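Long-range contacts in calreticulin, putative (Trypanosoma cruzi, PDB 5HCF), which probably acts as a lectin-like chaperone that binds glycan and peptide parts of client proteins through its globular domain: residues M11-T16 and L54-P59; G31-D36 and D253-M258; I88-S93 and Y105-G110; L180-V185 and F195-E200. All blocks are in the same frame, centred on the assembly; numbering follows the deposited sequence. Where two conformers were deposited one is given.

Contact 1 (M11-T16 and L54-P59)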
loop_
_atom_site.group_PDB
_atom_site.type_symbol
_atom_site.label_atom_id
_atom_site.label_comp_id
_atom_site.label_asym_id
_atom_site.label_seq_id
_atom_site.Cartn_x
_atom_site.Cartn_y
_atom_site.Cartn_z
ATOM N N MET A 11 -14.547 12.241 0.326
ATOM C CA MET A 11 -14.545 10.958 1.026
ATOM C C MET A 11 -15.927 10.317 1.170
ATOM O O MET A 11 -16.066 9.280 1.822
ATOM C CB MET A 11 -13.915 11.113 2.410
ATOM C CG MET A 11 -14.868 11.645 3.467
ATOM S SD MET A 11 -14.544 10.910 5.073
ATOM C CE MET A 11 -15.554 9.423 4.947
ATOM N N GLU A 12 -16.946 10.949 0.593
ATOM C CA GLU A 12 -18.316 10.456 0.703
ATOM C C GLU A 12 -18.486 9.054 0.125
ATOM O O GLU A 12 -19.291 8.272 0.629
ATOM C CB GLU A 12 -19.291 11.421 0.022
ATOM C CG GLU A 12 -19.431 12.751 0.739
ATOM C CD GLU A 12 -19.783 12.574 2.202
ATOM O OE1 GLU A 12 -20.658 11.733 2.503
ATOM O OE2 GLU A 12 -19.172 13.257 3.050
ATOM N N HIS A 13 -17.727 8.734 -0.920
ATOM C CA HIS A 13 -17.842 7.431 -1.579
ATOM C C HIS A 13 -17.065 6.338 -0.842
ATOM O O HIS A 13 -17.082 5.172 -1.240
ATOM C CB HIS A 13 -17.367 7.517 -3.033
ATOM C CG HIS A 13 -15.981 8.060 -3.188
ATOM N ND1 HIS A 13 -15.670 9.385 -2.972
ATOM C CD2 HIS A 13 -14.821 7.455 -3.543
ATOM C CE1 HIS A 13 -14.380 9.573 -3.181
ATOM N NE2 HIS A 13 -13.842 8.418 -3.531
ATOM N N TRP A 14 -16.376 6.721 0.227
ATOM C CA TRP A 14 -15.684 5.753 1.068
ATOM C C TRP A 14 -16.556 5.375 2.260
ATOM O O TRP A 14 -17.076 6.244 2.961
ATOM C CB TRP A 14 -14.344 6.307 1.550
ATOM C CG TRP A 14 -13.243 6.185 0.543
ATOM C CD1 TRP A 14 -13.094 6.908 -0.602
ATOM C CD2 TRP A 14 -12.138 5.275 0.588
ATOM N NE1 TRP A 14 -11.965 6.509 -1.272
ATOM C CE2 TRP A 14 -11.358 5.506 -0.561
ATOM C CE3 TRP A 14 -11.734 4.284 1.489
ATOM C CZ2 TRP A 14 -10.191 4.788 -0.832
ATOM C CZ3 TRP A 14 -10.577 3.571 1.220
ATOM C CH2 TRP A 14 -9.819 3.827 0.069
ATOM N N THR A 15 -16.719 4.077 2.487
ATOM C CA THR A 15 -17.567 3.601 3.573
ATOM C C THR A 15 -16.756 3.142 4.777
ATOM O O THR A 15 -15.852 2.320 4.652
ATOM C CB THR A 15 -18.466 2.441 3.121
ATOM O OG1 THR A 15 -19.171 2.816 1.932
ATOM C CG2 THR A 15 -19.459 2.098 4.209
ATOM N N THR A 16 -17.101 3.672 5.945
ATOM C CA THR A 16 -16.415 3.331 7.183
ATOM C C THR A 16 -17.108 2.154 7.858
ATOM O O THR A 16 -18.329 2.140 7.993
ATOM C CB THR A 16 -16.372 4.530 8.149
ATOM O OG1 THR A 16 -15.908 5.694 7.452
ATOM C CG2 THR A 16 -15.444 4.236 9.321
ATOM N N LEU A 54 -11.890 1.913 6.651
ATOM C CA LEU A 54 -12.786 2.450 5.634
ATOM C C LEU A 54 -12.341 2.007 4.242
ATOM O O LEU A 54 -11.160 1.754 4.001
ATOM C CB LEU A 54 -12.866 3.978 5.748
ATOM C CG LEU A 54 -11.574 4.804 5.755
ATOM C CD1 LEU A 54 -10.980 4.962 4.376
ATOM C CD2 LEU A 54 -11.828 6.171 6.376
ATOM N N SER A 55 -13.299 1.913 3.329
ATOM C CA SER A 55 -13.051 1.304 2.027
ATOM C C SER A 55 -13.915 1.919 0.938
ATOM O O SER A 55 -14.907 2.593 1.216
ATOM C CB SER A 55 -13.299 -0.209 2.085
ATOM O OG SER A 55 -14.506 -0.511 2.768
ATOM N N THR A 56 -13.517 1.694 -0.306
ATOM C CA THR A 56 -14.319 2.109 -1.444
ATOM C C THR A 56 -14.236 1.032 -2.519
ATOM O O THR A 56 -13.257 0.288 -2.590
ATOM C CB THR A 56 -13.862 3.465 -2.015
ATOM O OG1 THR A 56 -14.832 3.942 -2.955
ATOM C CG2 THR A 56 -12.507 3.337 -2.695
ATOM N N ALA A 57 -15.267 0.944 -3.348
ATOM C CA ALA A 57 -15.319 -0.077 -4.382
ATOM C C ALA A 57 -14.786 0.455 -5.701
ATOM O O ALA A 57 -15.058 1.600 -6.074
ATOM C CB ALA A 57 -16.742 -0.589 -4.552
ATOM N N PHE A 58 -14.007 -0.374 -6.393
ATOM C CA PHE A 58 -13.578 -0.051 -7.745
ATOM C C PHE A 58 -14.815 0.041 -8.633
ATOM O O PHE A 58 -15.715 -0.795 -8.529
ATOM C CB PHE A 58 -12.614 -1.111 -8.286
ATOM C CG PHE A 58 -11.399 -1.333 -7.427
ATOM C CD1 PHE A 58 -10.615 -0.266 -7.015
ATOM C CD2 PHE A 58 -11.035 -2.615 -7.037
ATOM C CE1 PHE A 58 -9.492 -0.474 -6.227
ATOM C CE2 PHE A 58 -9.916 -2.828 -6.251
ATOM C CZ PHE A 58 -9.143 -1.756 -5.845
ATOM N N PRO A 59 -14.859 1.046 -9.520
ATOM C CA PRO A 59 -16.007 1.192 -10.425
ATOM C C PRO A 59 -16.178 -0.059 -11.277
ATOM O O PRO A 59 -17.298 -0.492 -11.544
ATOM C CB PRO A 59 -15.640 2.411 -11.284
ATOM C CG PRO A 59 -14.508 3.084 -10.572
ATOM C CD PRO A 59 -13.798 2.029 -9.793
#

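Contact 2 (G31-D36 and D253-M258)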
loop_
_atom_site.group_PDB
_atom_site.type_symbol
_atom_site.label_atom_id
_atom_site.label_comp_id
_atom_site.label_asym_id
_atom_site.label_seq_id
_atom_site.Cartn_x
_atom_site.Cartn_y
_atom_site.Cartn_z
ATOM N N GLY A 31 -3.077 19.041 6.033
ATOM C CA GLY A 31 -2.149 18.919 7.147
ATOM C C GLY A 31 -1.682 20.251 7.714
ATOM O O GLY A 31 -2.084 21.306 7.224
ATOM N N LYS A 32 -0.836 20.208 8.745
ATOM C CA LYS A 32 -0.282 21.433 9.332
ATOM C C LYS A 32 0.601 22.222 8.372
ATOM O O LYS A 32 0.585 23.453 8.381
ATOM C CB LYS A 32 0.545 21.127 10.581
ATOM C CG LYS A 32 -0.187 20.463 11.721
ATOM C CD LYS A 32 0.678 20.536 12.970
ATOM C CE LYS A 32 2.025 19.868 12.713
ATOM N NZ LYS A 32 2.850 19.723 13.940
ATOM N N PHE A 33 1.377 21.517 7.556
ATOM C CA PHE A 33 2.159 22.159 6.506
ATOM C C PHE A 33 1.969 21.409 5.195
ATOM O O PHE A 33 1.709 20.207 5.193
ATOM C CB PHE A 33 3.643 22.211 6.883
ATOM C CG PHE A 33 4.330 20.882 6.809
ATOM C CD1 PHE A 33 4.208 19.967 7.838
ATOM C CD2 PHE A 33 5.100 20.548 5.709
ATOM C CE1 PHE A 33 4.835 18.744 7.770
ATOM C CE2 PHE A 33 5.733 19.323 5.637
ATOM C CZ PHE A 33 5.600 18.421 6.669
ATOM N N TYR A 34 2.096 22.117 4.078
ATOM C CA TYR A 34 1.777 21.532 2.782
ATOM C C TYR A 34 2.455 22.270 1.631
ATOM O O TYR A 34 2.710 23.474 1.715
ATOM C CB TYR A 34 0.262 21.531 2.575
ATOM C CG TYR A 34 -0.383 22.821 3.020
ATOM C CD1 TYR A 34 -0.358 23.946 2.205
ATOM C CD2 TYR A 34 -0.995 22.925 4.262
ATOM C CE1 TYR A 34 -0.933 25.131 2.606
ATOM C CE2 TYR A 34 -1.575 24.113 4.673
ATOM C CZ TYR A 34 -1.540 25.212 3.839
ATOM O OH TYR A 34 -2.112 26.400 4.233
ATOM N N ALA A 35 2.746 21.538 0.559
ATOM C CA ALA A 35 3.284 22.133 -0.658
ATOM C C ALA A 35 2.243 23.021 -1.340
ATOM O O ALA A 35 2.570 24.066 -1.903
ATOM C CB ALA A 35 3.767 21.048 -1.611
ATOM N N ASP A 36 0.983 22.603 -1.276
ATOM C CA ASP A 36 -0.100 23.339 -1.917
ATOM C C ASP A 36 -1.403 23.112 -1.153
ATOM O O ASP A 36 -1.773 21.975 -0.877
ATOM C CB ASP A 36 -0.241 22.912 -3.381
ATOM C CG ASP A 36 -1.309 23.693 -4.122
ATOM O OD1 ASP A 36 -2.511 23.450 -3.879
ATOM O OD2 ASP A 36 -0.944 24.551 -4.953
ATOM N N ASP A 253 10.259 22.842 1.306
ATOM C CA ASP A 253 10.416 24.237 1.706
ATOM C C ASP A 253 9.374 24.618 2.753
ATOM O O ASP A 253 9.644 25.412 3.659
ATOM C CB ASP A 253 10.313 25.167 0.495
ATOM C CG ASP A 253 11.490 25.023 -0.453
ATOM O OD1 ASP A 253 12.482 24.359 -0.079
ATOM O OD2 ASP A 253 11.423 25.572 -1.574
ATOM N N ALA A 254 8.185 24.040 2.629
ATOM C CA ALA A 254 7.136 24.249 3.616
ATOM C C ALA A 254 7.546 23.639 4.953
ATOM O O ALA A 254 7.292 24.213 6.013
ATOM C CB ALA A 254 5.825 23.657 3.135
ATOM N N LEU A 255 8.177 22.469 4.891
ATOM C CA LEU A 255 8.678 21.804 6.090
ATOM C C LEU A 255 9.767 22.615 6.790
ATOM O O LEU A 255 9.778 22.715 8.016
ATOM C CB LEU A 255 9.209 20.410 5.752
ATOM C CG LEU A 255 9.813 19.658 6.943
ATOM C CD1 LEU A 255 8.778 19.414 8.037
ATOM C CD2 LEU A 255 10.438 18.355 6.479
ATOM N N LYS A 256 10.676 23.202 6.018
ATOM C CA LYS A 256 11.739 24.002 6.614
ATOM C C LYS A 256 11.182 25.253 7.267
ATOM O O LYS A 256 11.691 25.707 8.291
ATOM C CB LYS A 256 12.795 24.398 5.581
ATOM C CG LYS A 256 13.872 25.313 6.170
ATOM C CD LYS A 256 15.024 25.565 5.210
ATOM C CE LYS A 256 16.011 26.588 5.778
ATOM N NZ LYS A 256 16.673 26.160 7.044
ATOM N N VAL A 257 10.142 25.814 6.664
ATOM C CA VAL A 257 9.508 26.998 7.216
ATOM C C VAL A 257 8.904 26.700 8.582
ATOM O O VAL A 257 9.100 27.458 9.533
ATOM C CB VAL A 257 8.414 27.539 6.285
ATOM C CG1 VAL A 257 7.556 28.559 7.022
ATOM C CG2 VAL A 257 9.040 28.153 5.036
ATOM N N MET A 258 8.167 25.595 8.675
ATOM C CA MET A 258 7.616 25.148 9.951
ATOM C C MET A 258 8.677 24.611 10.926
ATOM O O MET A 258 8.346 24.169 12.022
ATOM C CB MET A 258 6.567 24.058 9.717
ATOM C CG MET A 258 5.792 23.662 10.967
ATOM S SD MET A 258 5.055 22.022 10.856
ATOM C CE MET A 258 6.440 21.032 11.417
#

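Contact 3 (I88-S93 and Y105-G110)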
loop_
_atom_site.group_PDB
_atom_site.type_symbol
_atom_site.label_atom_id
_atom_site.label_comp_id
_atom_site.label_asym_id
_atom_site.label_seq_id
_atom_site.Cartn_x
_atom_site.Cartn_y
_atom_site.Cartn_z
ATOM N N ILE A 88 -2.125 0.149 2.695
ATOM C CA ILE A 88 -3.459 -0.084 2.151
ATOM C C ILE A 88 -3.653 -1.559 1.812
ATOM O O ILE A 88 -2.689 -2.333 1.789
ATOM C CB ILE A 88 -3.721 0.750 0.880
ATOM C CG1 ILE A 88 -2.926 0.177 -0.299
ATOM C CG2 ILE A 88 -3.379 2.211 1.120
ATOM C CD1 ILE A 88 -3.246 0.814 -1.633
ATOM N N LYS A 89 -4.901 -1.941 1.553
ATOM C CA LYS A 89 -5.228 -3.313 1.181
ATOM C C LYS A 89 -6.069 -3.364 -0.089
ATOM O O LYS A 89 -6.917 -2.501 -0.319
ATOM C CB LYS A 89 -5.977 -4.014 2.318
ATOM C CG LYS A 89 -5.172 -4.187 3.604
ATOM C CD LYS A 89 -6.016 -4.874 4.664
ATOM C CE LYS A 89 -5.176 -5.359 5.822
ATOM N NZ LYS A 89 -6.009 -6.051 6.841
ATOM N N LEU A 90 -5.840 -4.391 -0.901
ATOM C CA LEU A 90 -6.674 -4.644 -2.070
ATOM C C LEU A 90 -7.443 -5.944 -1.839
ATOM O O LEU A 90 -6.843 -6.985 -1.575
ATOM C CB LEU A 90 -5.827 -4.718 -3.343
ATOM C CG LEU A 90 -4.852 -3.555 -3.565
ATOM C CD1 LEU A 90 -4.053 -3.751 -4.841
ATOM C CD2 LEU A 90 -5.591 -2.229 -3.600
ATOM N N LEU A 91 -8.769 -5.879 -1.926
ATOM C CA LEU A 91 -9.599 -6.996 -1.494
ATOM C C LEU A 91 -10.573 -7.458 -2.565
ATOM O O LEU A 91 -11.108 -6.644 -3.319
ATOM C CB LEU A 91 -10.386 -6.616 -0.238
ATOM C CG LEU A 91 -9.652 -5.857 0.871
ATOM C CD1 LEU A 91 -9.883 -4.356 0.768
ATOM C CD2 LEU A 91 -10.075 -6.365 2.241
ATOM N N PRO A 92 -10.809 -8.781 -2.626
ATOM C CA PRO A 92 -11.900 -9.366 -3.411
ATOM C C PRO A 92 -13.239 -9.084 -2.733
ATOM O O PRO A 92 -13.240 -8.453 -1.676
ATOM C CB PRO A 92 -11.571 -10.860 -3.416
ATOM C CG PRO A 92 -10.802 -11.073 -2.167
ATOM C CD PRO A 92 -10.003 -9.813 -1.949
ATOM N N SER A 93 -14.342 -9.527 -3.334
ATOM C CA SER A 93 -15.685 -9.214 -2.845
ATOM C C SER A 93 -15.819 -9.268 -1.325
ATOM O O SER A 93 -15.560 -10.299 -0.703
ATOM C CB SER A 93 -16.706 -10.160 -3.471
ATOM O OG SER A 93 -18.018 -9.766 -3.119
ATOM N N TYR A 105 -7.940 -10.261 2.243
ATOM C CA TYR A 105 -7.375 -9.388 1.223
ATOM C C TYR A 105 -6.496 -10.207 0.289
ATOM O O TYR A 105 -6.144 -11.342 0.603
ATOM C CB TYR A 105 -6.574 -8.248 1.862
ATOM C CG TYR A 105 -5.438 -8.719 2.745
ATOM C CD1 TYR A 105 -5.619 -8.888 4.108
ATOM C CD2 TYR A 105 -4.189 -9.013 2.210
ATOM C CE1 TYR A 105 -4.594 -9.329 4.915
ATOM C CE2 TYR A 105 -3.156 -9.456 3.012
ATOM C CZ TYR A 105 -3.365 -9.610 4.363
ATOM O OH TYR A 105 -2.340 -10.049 5.169
ATOM N N TRP A 106 -6.163 -9.641 -0.865
ATOM C CA TRP A 106 -5.176 -10.243 -1.748
ATOM C C TRP A 106 -3.816 -9.614 -1.490
ATOM O O TRP A 106 -2.795 -10.299 -1.493
ATOM C CB TRP A 106 -5.549 -10.073 -3.219
ATOM C CG TRP A 106 -4.454 -10.529 -4.162
ATOM C CD1 TRP A 106 -4.013 -11.809 -4.350
ATOM C CD2 TRP A 106 -3.667 -9.704 -5.034
ATOM N NE1 TRP A 106 -3.003 -11.831 -5.284
ATOM C CE2 TRP A 106 -2.773 -10.554 -5.720
ATOM C CE3 TRP A 106 -3.633 -8.332 -5.303
ATOM C CZ2 TRP A 106 -1.854 -10.075 -6.659
ATOM C CZ3 TRP A 106 -2.721 -7.857 -6.235
ATOM C CH2 TRP A 106 -1.843 -8.726 -6.900
ATOM N N LEU A 107 -3.811 -8.297 -1.296
ATOM C CA LEU A 107 -2.577 -7.563 -1.062
ATOM C C LEU A 107 -2.672 -6.596 0.118
ATOM O O LEU A 107 -3.648 -5.858 0.260
ATOM C CB LEU A 107 -2.174 -6.791 -2.326
ATOM C CG LEU A 107 -0.906 -5.926 -2.276
ATOM C CD1 LEU A 107 0.365 -6.778 -2.272
ATOM C CD2 LEU A 107 -0.880 -4.919 -3.424
ATOM N N MET A 108 -1.651 -6.629 0.968
ATOM C CA MET A 108 -1.467 -5.615 1.998
ATOM C C MET A 108 -0.132 -4.931 1.744
ATOM O O MET A 108 0.924 -5.566 1.807
ATOM C CB MET A 108 -1.514 -6.226 3.397
ATOM C CG MET A 108 -1.195 -5.243 4.512
ATOM S SD MET A 108 -1.558 -5.912 6.150
ATOM C CE MET A 108 -0.183 -5.256 7.098
ATOM N N PHE A 109 -0.184 -3.636 1.452
ATOM C CA PHE A 109 0.977 -2.927 0.925
ATOM C C PHE A 109 1.139 -1.529 1.521
ATOM O O PHE A 109 0.217 -0.716 1.471
ATOM C CB PHE A 109 0.848 -2.855 -0.604
ATOM C CG PHE A 109 1.918 -2.049 -1.278
ATOM C CD1 PHE A 109 3.256 -2.321 -1.061
ATOM C CD2 PHE A 109 1.577 -1.018 -2.146
ATOM C CE1 PHE A 109 4.233 -1.573 -1.685
ATOM C CE2 PHE A 109 2.546 -0.270 -2.774
ATOM C CZ PHE A 109 3.878 -0.548 -2.545
ATOM N N GLY A 110 2.310 -1.259 2.096
ATOM C CA GLY A 110 2.619 0.070 2.597
ATOM C C GLY A 110 3.489 0.073 3.840
ATOM O O GLY A 110 3.808 -0.987 4.381
#

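Contact 4 (L180-V185 and F195-E200)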
loop_
_atom_site.group_PDB
_atom_site.type_symbol
_atom_site.label_atom_id
_atom_site.label_comp_id
_atom_site.label_asym_id
_atom_site.label_seq_id
_atom_site.Cartn_x
_atom_site.Cartn_y
_atom_site.Cartn_z
ATOM N N LEU A 180 6.520 -25.020 -2.938
ATOM C CA LEU A 180 7.322 -26.053 -2.296
ATOM C C LEU A 180 8.780 -25.934 -2.723
ATOM O O LEU A 180 9.090 -25.236 -3.686
ATOM C CB LEU A 180 6.781 -27.440 -2.647
ATOM C CG LEU A 180 5.384 -27.799 -2.130
ATOM C CD1 LEU A 180 4.933 -29.147 -2.686
ATOM C CD2 LEU A 180 5.356 -27.808 -0.610
ATOM N N PRO A 181 9.683 -26.627 -2.015
ATOM C CA PRO A 181 11.098 -26.632 -2.401
ATOM C C PRO A 181 11.323 -27.415 -3.689
ATOM O O PRO A 181 10.713 -28.469 -3.881
ATOM C CB PRO A 181 11.793 -27.323 -1.218
ATOM C CG PRO A 181 10.786 -27.328 -0.104
ATOM C CD PRO A 181 9.446 -27.369 -0.768
ATOM N N ARG A 182 12.190 -26.905 -4.559
ATOM C CA ARG A 182 12.470 -27.567 -5.824
ATOM C C ARG A 182 13.353 -28.791 -5.607
ATOM O O ARG A 182 13.257 -29.774 -6.348
ATOM C CB ARG A 182 13.123 -26.597 -6.807
ATOM C CG ARG A 182 12.136 -25.620 -7.425
ATOM C CD ARG A 182 12.798 -24.704 -8.435
ATOM N NE ARG A 182 11.850 -23.736 -8.977
ATOM C CZ ARG A 182 11.059 -23.958 -10.022
ATOM N NH1 ARG A 182 11.109 -25.119 -10.667
ATOM N NH2 ARG A 182 10.226 -23.011 -10.433
ATOM N N GLU A 183 14.211 -28.724 -4.594
ATOM C CA GLU A 183 15.060 -29.850 -4.220
ATOM C C GLU A 183 14.496 -30.522 -2.977
ATOM O O GLU A 183 13.911 -29.857 -2.129
ATOM C CB GLU A 183 16.494 -29.390 -3.964
ATOM C CG GLU A 183 17.284 -29.073 -5.217
ATOM C CD GLU A 183 18.690 -28.580 -4.908
ATOM O OE1 GLU A 183 18.828 -27.544 -4.219
ATOM O OE2 GLU A 183 19.657 -29.237 -5.351
ATOM N N ILE A 184 14.674 -31.835 -2.865
ATOM C CA ILE A 184 14.190 -32.572 -1.702
ATOM C C ILE A 184 15.065 -32.246 -0.492
ATOM O O ILE A 184 14.590 -32.174 0.639
ATOM C CB ILE A 184 14.181 -34.091 -1.960
ATOM C CG1 ILE A 184 13.359 -34.819 -0.895
ATOM C CG2 ILE A 184 15.603 -34.635 -2.053
ATOM C CD1 ILE A 184 11.907 -34.406 -0.862
ATOM N N VAL A 185 16.356 -32.068 -0.749
ATOM C CA VAL A 185 17.299 -31.539 0.224
ATOM C C VAL A 185 18.165 -30.522 -0.508
ATOM O O VAL A 185 18.654 -30.804 -1.602
ATOM C CB VAL A 185 18.175 -32.644 0.850
ATOM C CG1 VAL A 185 19.257 -32.041 1.731
ATOM C CG2 VAL A 185 17.317 -33.614 1.640
ATOM N N PHE A 195 7.111 -31.047 -6.004
ATOM C CA PHE A 195 7.103 -29.637 -6.372
ATOM C C PHE A 195 6.076 -29.370 -7.452
ATOM O O PHE A 195 6.001 -30.093 -8.445
ATOM C CB PHE A 195 8.474 -29.173 -6.858
ATOM C CG PHE A 195 8.483 -27.753 -7.354
ATOM C CD1 PHE A 195 8.476 -26.691 -6.460
ATOM C CD2 PHE A 195 8.490 -27.477 -8.714
ATOM C CE1 PHE A 195 8.480 -25.383 -6.911
ATOM C CE2 PHE A 195 8.498 -26.173 -9.173
ATOM C CZ PHE A 195 8.491 -25.125 -8.271
ATOM N N VAL A 196 5.300 -28.312 -7.259
ATOM C CA VAL A 196 4.297 -27.915 -8.229
ATOM C C VAL A 196 4.599 -26.528 -8.765
ATOM O O VAL A 196 4.842 -25.592 -8.006
ATOM C CB VAL A 196 2.891 -27.927 -7.623
ATOM C CG1 VAL A 196 1.884 -27.409 -8.630
ATOM C CG2 VAL A 196 2.532 -29.328 -7.165
ATOM N N GLU A 197 4.582 -26.409 -10.082
ATOM C CA GLU A 197 4.893 -25.159 -10.750
ATOM C C GLU A 197 3.652 -24.273 -10.781
ATOM O O GLU A 197 2.538 -24.760 -10.992
ATOM C CB GLU A 197 5.402 -25.435 -12.168
ATOM C CG GLU A 197 6.211 -24.321 -12.789
ATOM C CD GLU A 197 7.643 -24.297 -12.291
ATOM O OE1 GLU A 197 8.403 -25.243 -12.599
ATOM O OE2 GLU A 197 8.008 -23.324 -11.596
ATOM N N ASP A 198 3.828 -22.978 -10.554
ATOM C CA ASP A 198 2.717 -22.055 -10.719
ATOM C C ASP A 198 3.136 -20.846 -11.550
ATOM O O ASP A 198 3.912 -20.004 -11.103
ATOM C CB ASP A 198 2.173 -21.605 -9.367
ATOM C CG ASP A 198 0.833 -20.898 -9.488
ATOM O OD1 ASP A 198 0.434 -20.564 -10.626
ATOM O OD2 ASP A 198 0.175 -20.682 -8.449
ATOM N N SER A 199 2.612 -20.761 -12.764
ATOM C CA SER A 199 2.921 -19.643 -13.638
ATOM C C SER A 199 2.009 -18.456 -13.355
ATOM O O SER A 199 2.167 -17.395 -13.955
ATOM C CB SER A 199 2.791 -20.061 -15.102
ATOM O OG SER A 199 1.452 -20.410 -15.408
ATOM N N GLU A 200 1.067 -18.631 -12.431
ATOM C CA GLU A 200 0.097 -17.586 -12.118
ATOM C C GLU A 200 0.195 -17.090 -10.675
ATOM O O GLU A 200 -0.811 -16.715 -10.076
ATOM C CB GLU A 200 -1.333 -18.080 -12.390
ATOM C CG GLU A 200 -1.595 -18.510 -13.827
ATOM C CD GLU A 200 -3.052 -18.880 -14.077
ATOM O OE1 GLU A 200 -3.686 -19.466 -13.170
ATOM O OE2 GLU A 200 -3.561 -18.577 -15.181
#

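Contact 1 (M11-T16 and L54-P59)
Thr15 and Ser55 form an antiparallel hydrogen-bonded pair at the outermost edge of the seven-stranded sheet of this legume-lectin-like sandwich. Strand 15-16 is short, and the long strand 50-62 carries it. Thr15 N donates to Ser55 O at 2.7 Å (156° at the hydrogen). Ser55 N returns a bond to Thr15 O at 2.9 Å. Thr16 and Leu54 follow as a non-hydrogen-bonded pair, with CA atoms 4.0 Å apart.

Just before the strand, Met11 to Trp14 make a type I turn. It is closed by Trp14 N to Met11 O. The turn brings His13 O within reach of the hydroxyl of Thr56, and Thr56 OG1 donates to His13 O at 3.1 Å from above the carbonyl plane. Thr56 holds OG1 anti to its backbone N (chi1 -169°). Its CB sits over the five-membered ring of Trp14, 3.5 Å from the centroid and 7° off the ring normal. The CG2 methyl lies over the same face nearer the rim, 3.3 Å from Trp14 CE2. One threonine thus offers its hydroxyl to the turn and its carbons to the indole.

Trp14 also packs on Val211 of the next strand and Ile227 of the other sheet. Trp14 NE1 and His13 NE2 both bond to Glu6 OE1. Two N-H groups on one oxygen would probably stabilise a charged carboxylate. The chemistry implies a short edge strand held by more than its two backbone bonds: a CH-pi contact and a hydroxyl bond add to what holds the turn before it.

Contact 2 (G31-D36 and D253-M258)
The ring of Phe33 lies against one side of helix 248-260, where Leu255 and Met258 meet it. Leu255 CD1 comes over the ring face, 4.0 Å from the centroid and 28° off the normal. Its nearest ring atom is CZ, at 3.6 Å. Leu255 CB approaches Phe33 CE2 at the same distance, 3.6 Å. Met258 SD reaches Phe33 CD1 at 3.7 Å and stands oblique to the ring, a Met-aromatic contact. The two side chains cross at about a right angle. One residue along the loop, Tyr34 O touches the methyl of Ala254, with O to CB at 3.4 Å.

No hydrogen bond joins the two segments. The CB of Phe33 points toward the helix. Its chi1 (73°) sets CG between the backbone N and carbonyl carbon, and from there the ring comes up against Leu255. Ala254 and Met258, one helical turn apart, both point toward the loop. Further out, Lys76 makes a cation-pi contact with Phe33, and Glu78 OE2 accepts from Lys32 N. Ala35 extends the contact along the helix to Ala250 and Glu251. The arrangement is that of a C-terminal helix docked at the surface of a beta-sandwich, with an aromatic residue from an inter-strand loop lying against it.

Contact 3 (I88-S93 and Y105-G110)
Leu90 O is gripped by two successive amides of the facing strand. Trp106 N donates to Leu90 O at 2.8 Å (161° at the hydrogen). A weak bond to the same oxygen comes from the next residue, with Leu107 N to Leu90 O at 3.3 Å. Trp106 and Leu107 therefore both face Leu90, which makes a classic beta bulge. Beyond it the ladder is regular and antiparallel. Leu90 N bonds to Leu107 O at 2.9 Å. Ile88 and Phe109 exchange two bonds, each 2.8 Å long. Lys89 and Met108 are the non-hydrogen-bonded pair between them.

The two faces differ. On one, Leu90 and Leu107 lie side by side and point the same way, with CD1 of Leu90 3.7 Å from CD2 of Leu107. On the other, Lys89 runs extended beyond CG and crosses Tyr105 obliquely, its CE 3.9 Å from Tyr105 CD1. Met108 lies alongside the lysine, but its chain was modelled in two conformers, so the closeness of its sulfur is doubtful. Lys89 NZ makes a salt bridge with Asp214 on the adjacent strand 208-217. A bound acetic acid, probably from the crystallisation liquor, lies about 5 Å from the Lys89 side chain. The face carrying Lys89 probably corresponds to the glycan-binding face of related calreticulins.

Strand 83-91 runs between strands 208-217 and 107-114, and strand 117-126 follows on the far side of the latter. The face with Ile88, Leu90, Leu107 and Phe109 packs on strands 69-76 and 145-152 of the other sheet, through Phe73, Val71, Tyr148 and Leu150. It forms part of the sandwich interior.

Contact 4 (L180-V185 and F195-E200)
Leu180 and Phe195 bring two irregular stretches of backbone together, with their CA atoms 5.4 Å apart and no backbone bond between the two segments. Leu180 O lies at the edge of the Phe195 ring, near its plane and 3.2 Å from CD1. The ring is placed by a CG anti to the backbone N (chi1 175°).

Arg182 crosses this ring obliquely. Its CG stands over the centre of one face, 3.8 Å from the centroid. Phe195 CZ lies against the centre of one guanidinium face, 3.3 Å from Arg182 CZ; the guanidinium carbon itself sits out past the ring's rim. The planes are 45° apart, so this is not a flat stack. Glu197 bends at chi2 (79°). Arg182 NH2 and Glu197 OE2 form a salt bridge, modelled at 2.5 Å, too short to be taken literally. It uses the syn lone pair of OE2, which lies somewhat out of the guanidinium plane. A weak bond of 3.3 Å joins Arg182 NH1 to Glu197 OE1.

Arg182 and Glu197 also touch a crystal neighbour, so the lattice may influence their pose. In full-length calreticulins the P-domain arm leaves the globular domain in this region. Here a short connection probably stands in for it, so the contact may differ in the complete protein. Chemically, one arginine does two jobs: its CG methylene rests on an aromatic face, and its charge is probably balanced by two carboxylates, those of Glu197 and Glu173.

From the N terminus, 11-16 is followed by 31-36 before contact 1 closes at 54-59. Contact 2 closes only at 253-258, so the two cross. Contacts 3 and 4 follow one another, both nested inside the long loop of contact 2. Contact 3 closes the short connection between strands 83-91 and 107-114. Contact 4 closes a run of nine residues within the loop between helix 172-175 and strand 208-217. Contacts 1 and 3 share the seven-stranded sheet and touch where Phe58 CZ packs 4.2 Å from Leu90 CD2. Contact 2 ties the C-terminal helix to a loop near the chain's start. Its centre is about 51 Å from that of contact 4.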